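Local coordinates for putative (Helicobacter pylori, PDB 4O8S), which belongs to the nucleotidyltransferase superfamily, in the AbiEii toxin family, and probably transfers nucleotides, as other members do, at residues Gly58-Lys61 / Ser62-Asn66; Gln214-His217 / Lys218-Lys222. All coordinates share one frame; numbering follows the deposited sequence.

Contact 1: residues Gly58-Lys61 / Ser62-Asn66; sequences GRVK and SAIPN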
loop_
_atom_site.group_PDB
_atom_site.type_symbol
_atom_site.label_atom_id
_atom_site.label_comp_id
_atom_site.label_asym_id
_atom_site.label_seq_id
_atom_site.Cartn_x
_atom_site.Cartn_y
_atom_site.Cartn_z
ATOM N N GLY A 58 22.780 -0.502 -7.102
ATOM C CA GLY A 58 23.761 0.244 -6.330
ATOM C C GLY A 58 23.184 0.862 -5.068
ATOM O O GLY A 58 23.767 0.750 -3.985
ATOM N N ARG A 59 22.040 1.524 -5.203
ATOM C CA ARG A 59 21.392 2.138 -4.049
ATOM C C ARG A 59 21.035 1.073 -3.014
ATOM O O ARG A 59 21.241 1.260 -1.808
ATOM C CB ARG A 59 20.139 2.910 -4.475
ATOM C CG ARG A 59 20.353 3.881 -5.631
ATOM C CD ARG A 59 21.388 4.948 -5.293
ATOM N NE ARG A 59 20.907 5.821 -4.232
ATOM C CZ ARG A 59 20.711 7.131 -4.358
ATOM N NH1 ARG A 59 20.977 7.754 -5.505
ATOM N NH2 ARG A 59 20.255 7.824 -3.318
ATOM N N VAL A 60 20.516 -0.060 -3.480
ATOM C CA VAL A 60 20.142 -1.115 -2.553
ATOM C C VAL A 60 21.351 -1.622 -1.771
ATOM O O VAL A 60 21.279 -1.764 -0.542
ATOM C CB VAL A 60 19.412 -2.284 -3.247
ATOM C CG1 VAL A 60 19.275 -3.462 -2.291
ATOM C CG2 VAL A 60 18.050 -1.829 -3.728
ATOM N N LYS A 61 22.461 -1.880 -2.462
ATOM C CA LYS A 61 23.654 -2.353 -1.761
ATOM C C LYS A 61 24.204 -1.278 -0.810
ATOM O O LYS A 61 24.605 -1.581 0.309
ATOM C CB LYS A 61 24.717 -2.883 -2.738
ATOM C CG LYS A 61 25.399 -1.833 -3.603
ATOM C CD LYS A 61 26.718 -1.321 -2.986
ATOM C CE LYS A 61 27.459 -0.372 -3.941
ATOM N NZ LYS A 61 26.655 0.826 -4.344
ATOM N N SER A 62 24.170 -0.018 -1.231
ATOM C CA SER A 62 24.679 1.052 -0.380
ATOM C C SER A 62 23.685 1.405 0.741
ATOM O O SER A 62 24.017 2.163 1.656
ATOM C CB SER A 62 25.050 2.290 -1.211
ATOM O OG SER A 62 23.913 3.090 -1.486
ATOM N N ALA A 63 22.473 0.852 0.672
ATOM C CA ALA A 63 21.474 1.097 1.715
ATOM C C ALA A 63 21.544 0.078 2.852
ATOM O O ALA A 63 21.093 0.363 3.964
ATOM C CB ALA A 63 20.073 1.123 1.124
ATOM N N ILE A 64 22.073 -1.114 2.566
ATOM C CA ILE A 64 22.117 -2.193 3.556
ATOM C C ILE A 64 22.601 -1.699 4.923
ATOM O O ILE A 64 23.712 -1.173 5.035
ATOM C CB ILE A 64 23.024 -3.363 3.110
ATOM C CG1 ILE A 64 22.616 -3.859 1.720
ATOM C CG2 ILE A 64 22.939 -4.500 4.116
ATOM C CD1 ILE A 64 21.157 -4.310 1.624
ATOM N N PRO A 65 21.746 -1.841 5.954
ATOM C CA PRO A 65 22.035 -1.373 7.313
ATOM C C PRO A 65 22.767 -2.438 8.116
ATOM O O PRO A 65 22.745 -3.618 7.756
ATOM C CB PRO A 65 20.640 -1.159 7.904
ATOM C CG PRO A 65 19.807 -2.258 7.237
ATOM C CD PRO A 65 20.383 -2.401 5.836
ATOM N N ASN A 66 23.409 -2.022 9.200
ATOM C CA ASN A 66 24.148 -2.949 10.040
ATOM C C ASN A 66 23.214 -3.986 10.655
ATOM O O ASN A 66 22.099 -3.661 11.051
ATOM C CB ASN A 66 24.908 -2.178 11.118
ATOM C CG ASN A 66 25.918 -3.041 11.854
ATOM O OD1 ASN A 66 25.844 -3.194 13.076
ATOM N ND2 ASN A 66 26.867 -3.612 11.114
#
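Ser-62 N and Gly-58 O form the last well-made alpha-helical bond of helix 56-63, 2.9 Å long with an angle of 158° at the hydrogen. The same carbonyl takes a second donor, Lys-61 NZ, also 2.9 Å from Gly-58 O, so two bonds grip this oxygen near the helix end. The ammonium arrives from well to one side of the C=O direction, at a C=O...N angle of 111°. To get there the lysine chain places CG between its backbone N and carbonyl carbon (chi1 70°), bends again at chi2 and chi4, and curls back along its own helix, passing over Ser-62 N and ending with Lys-61 NZ 3.8 Å from Ser-62 CB. Ser-62 OG turns back toward the preceding turn and gives a bond to Arg-59 O at 3.3 Å. Beyond Ser-62 the helix tightens as it ends: Ala-63 N bonds to Val-60 O at 3.1 Å, an i to i+3 step, and keeps a weak link to Arg-59 O, while Ile-64 N makes weak bonds to Val-60 O and Lys-61 O. Ile-64, the first residue to leave helical angles, lays CG1 3.3 Å from Lys-61 O, and its CD1 lies loosely beside Val-60 CG1 at 4.4 Å. Further out, Leu-70 of strand 68-75 touches Ile-64 and Lys-61, and Ile-73 touches Val-60. Arg-59 reaches away to a salt bridge with Asp-22, and its NH2 also bonds to Asn-19 O, which ties the helix to the end of helix 4-19. At this C-terminal end of the helix Lys-61 NZ adds a second donor to an already bonded carbonyl, and Ser-62 OG adds one to Arg-59 O; the ammonium lies where the helix dipole would be negative, and would probably be stabilised there.

Contact 2: residues Gln214-His217 / Lys218-Lys222; sequences QLIH and KKLEK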
loop_
_atom_site.group_PDB
_atom_site.type_symbol
_atom_site.label_atom_id
_atom_site.label_comp_id
_atom_site.label_asym_id
_atom_site.label_seq_id
_atom_site.Cartn_x
_atom_site.Cartn_y
_atom_site.Cartn_z
ATOM N N GLN A 214 -21.108 4.796 3.078
ATOM C CA GLN A 214 -22.368 5.509 2.929
ATOM C C GLN A 214 -22.244 6.903 3.500
ATOM O O GLN A 214 -22.605 7.883 2.842
ATOM C CB GLN A 214 -23.498 4.780 3.661
ATOM C CG GLN A 214 -23.908 3.464 3.042
ATOM C CD GLN A 214 -25.282 3.019 3.506
ATOM O OE1 GLN A 214 -25.878 3.625 4.407
ATOM N NE2 GLN A 214 -25.801 1.961 2.886
ATOM N N LEU A 215 -21.737 6.980 4.730
ATOM C CA LEU A 215 -21.603 8.250 5.442
ATOM C C LEU A 215 -20.718 9.222 4.694
ATOM O O LEU A 215 -21.082 10.390 4.504
ATOM C CB LEU A 215 -21.009 8.039 6.836
ATOM C CG LEU A 215 -21.977 7.986 8.019
ATOM C CD1 LEU A 215 -22.764 6.706 7.963
ATOM C CD2 LEU A 215 -21.234 8.100 9.344
ATOM N N ILE A 216 -19.538 8.739 4.303
ATOM C CA ILE A 216 -18.562 9.566 3.596
ATOM C C ILE A 216 -19.198 10.107 2.319
ATOM O O ILE A 216 -19.155 11.305 2.051
ATOM C CB ILE A 216 -17.269 8.761 3.292
ATOM C CG1 ILE A 216 -16.565 8.406 4.609
ATOM C CG2 ILE A 216 -16.327 9.551 2.373
ATOM C CD1 ILE A 216 -15.530 7.282 4.507
ATOM N N HIS A 217 -19.818 9.225 1.548
ATOM C CA HIS A 217 -20.479 9.650 0.332
ATOM C C HIS A 217 -21.605 10.661 0.612
ATOM O O HIS A 217 -21.798 11.611 -0.144
ATOM C CB HIS A 217 -21.015 8.439 -0.424
ATOM C CG HIS A 217 -21.646 8.789 -1.734
ATOM N ND1 HIS A 217 -23.010 8.755 -1.934
ATOM C CD2 HIS A 217 -21.101 9.200 -2.904
ATOM C CE1 HIS A 217 -23.276 9.120 -3.176
ATOM N NE2 HIS A 217 -22.137 9.399 -3.786
ATOM N N LYS A 218 -22.325 10.461 1.711
ATOM C CA LYS A 218 -23.442 11.325 2.086
ATOM C C LYS A 218 -22.957 12.710 2.460
ATOM O O LYS A 218 -23.490 13.715 1.979
ATOM C CB LYS A 218 -24.217 10.711 3.259
ATOM C CG LYS A 218 -25.395 11.545 3.774
ATOM C CD LYS A 218 -26.112 10.807 4.916
ATOM C CE LYS A 218 -27.288 11.606 5.486
ATOM N NZ LYS A 218 -27.972 10.905 6.627
ATOM N N LYS A 219 -21.961 12.768 3.335
ATOM C CA LYS A 219 -21.359 14.039 3.708
ATOM C C LYS A 219 -20.917 14.843 2.477
ATOM O O LYS A 219 -21.184 16.048 2.390
ATOM C CB LYS A 219 -20.164 13.826 4.638
ATOM C CG LYS A 219 -19.406 15.113 4.930
ATOM C CD LYS A 219 -18.043 14.861 5.586
ATOM C CE LYS A 219 -18.175 14.484 7.062
ATOM N NZ LYS A 219 -17.084 15.077 7.916
ATOM N N LEU A 220 -20.248 14.169 1.537
ATOM C CA LEU A 220 -19.699 14.813 0.340
ATOM C C LEU A 220 -20.809 15.383 -0.546
ATOM O O LEU A 220 -20.651 16.449 -1.143
ATOM C CB LEU A 220 -18.828 13.826 -0.457
ATOM C CG LEU A 220 -17.479 13.454 0.190
ATOM C CD1 LEU A 220 -16.798 12.247 -0.487
ATOM C CD2 LEU A 220 -16.555 14.655 0.195
ATOM N N GLU A 221 -21.927 14.662 -0.632
ATOM C CA GLU A 221 -23.112 15.150 -1.332
ATOM C C GLU A 221 -23.687 16.397 -0.659
ATOM O O GLU A 221 -23.877 17.425 -1.312
ATOM C CB GLU A 221 -24.180 14.064 -1.380
ATOM C CG GLU A 221 -23.882 12.938 -2.338
ATOM C CD GLU A 221 -24.579 13.125 -3.667
ATOM O OE1 GLU A 221 -25.661 12.525 -3.857
ATOM O OE2 GLU A 221 -24.045 13.875 -4.517
ATOM N N LYS A 222 -23.973 16.296 0.639
ATOM C CA LYS A 222 -24.457 17.434 1.422
ATOM C C LYS A 222 -23.529 18.645 1.290
ATOM O O LYS A 222 -23.993 19.777 1.151
ATOM C CB LYS A 222 -24.639 17.053 2.901
ATOM C CG LYS A 222 -24.511 18.235 3.867
ATOM C CD LYS A 222 -25.128 17.944 5.234
ATOM C CE LYS A 222 -24.381 16.840 5.983
ATOM N NZ LYS A 222 -22.954 17.188 6.273
#
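Ile-216 and Leu-220 lie one turn apart on the long C-terminal alpha-helix 202-231, side by side and pointing the same way. Four consecutive i to i+4 backbone bonds carry this regular stretch: Lys-218 N to Gln-214 O, Lys-219 N to Leu-215 O, Leu-220 N to Ile-216 O and Glu-221 N to His-217 O. Lys-219 N to Leu-215 O is the straightest, 2.8 Å with 177° at the hydrogen.

Apolar contact is made by Ile-216 CG2 and Leu-220 CD1, 4.0 Å apart, while Leu-220 CG rests 3.3 Å from Ile-216 O. Both side chains face helix 166-176, where each touches Ala-169; Leu-220 also meets Leu-166. This pair thus packs the C-terminal helix against its neighbour.

The aromatic contact involves His-217, whose CG stands opposite its backbone N (chi1 -177°); the imidazole projects outward from the helix, and Glu-221 leans back from the next turn to meet it. Lys-173 of helix 166-176 touches this histidine too. The ring and carboxylate planes are 27° apart, and His-217 NE2 stays 4.7 Å from Glu-221 OE1, so their polar atoms do not meet. The glutamate instead makes a CH-pi contact: Glu-221 CG sits over one face of the imidazole, displaced toward the rim, 4.2 Å from the His-217 ring centroid and 4.0 Å from His-217 CE1.

In the fold
Contacts 1 and 2 occupy opposite sides of the centre of this single-chain assembly, with their own centres 46 Å apart and their nearest atoms about 36 Å apart. Contact 1 comes first in the chain, at the close of helix 56-63, just before strand 68-75 of the mixed sheet. Contact 2 follows far downstream, inside helix 202-231, the last helix. They share no helix or strand. One therefore finishes a short helix beside the sheet and helix 4-19, whereas the other belongs to the helical C-terminal part of this AbiEii-like protein, where the final helix lies against helix 166-176.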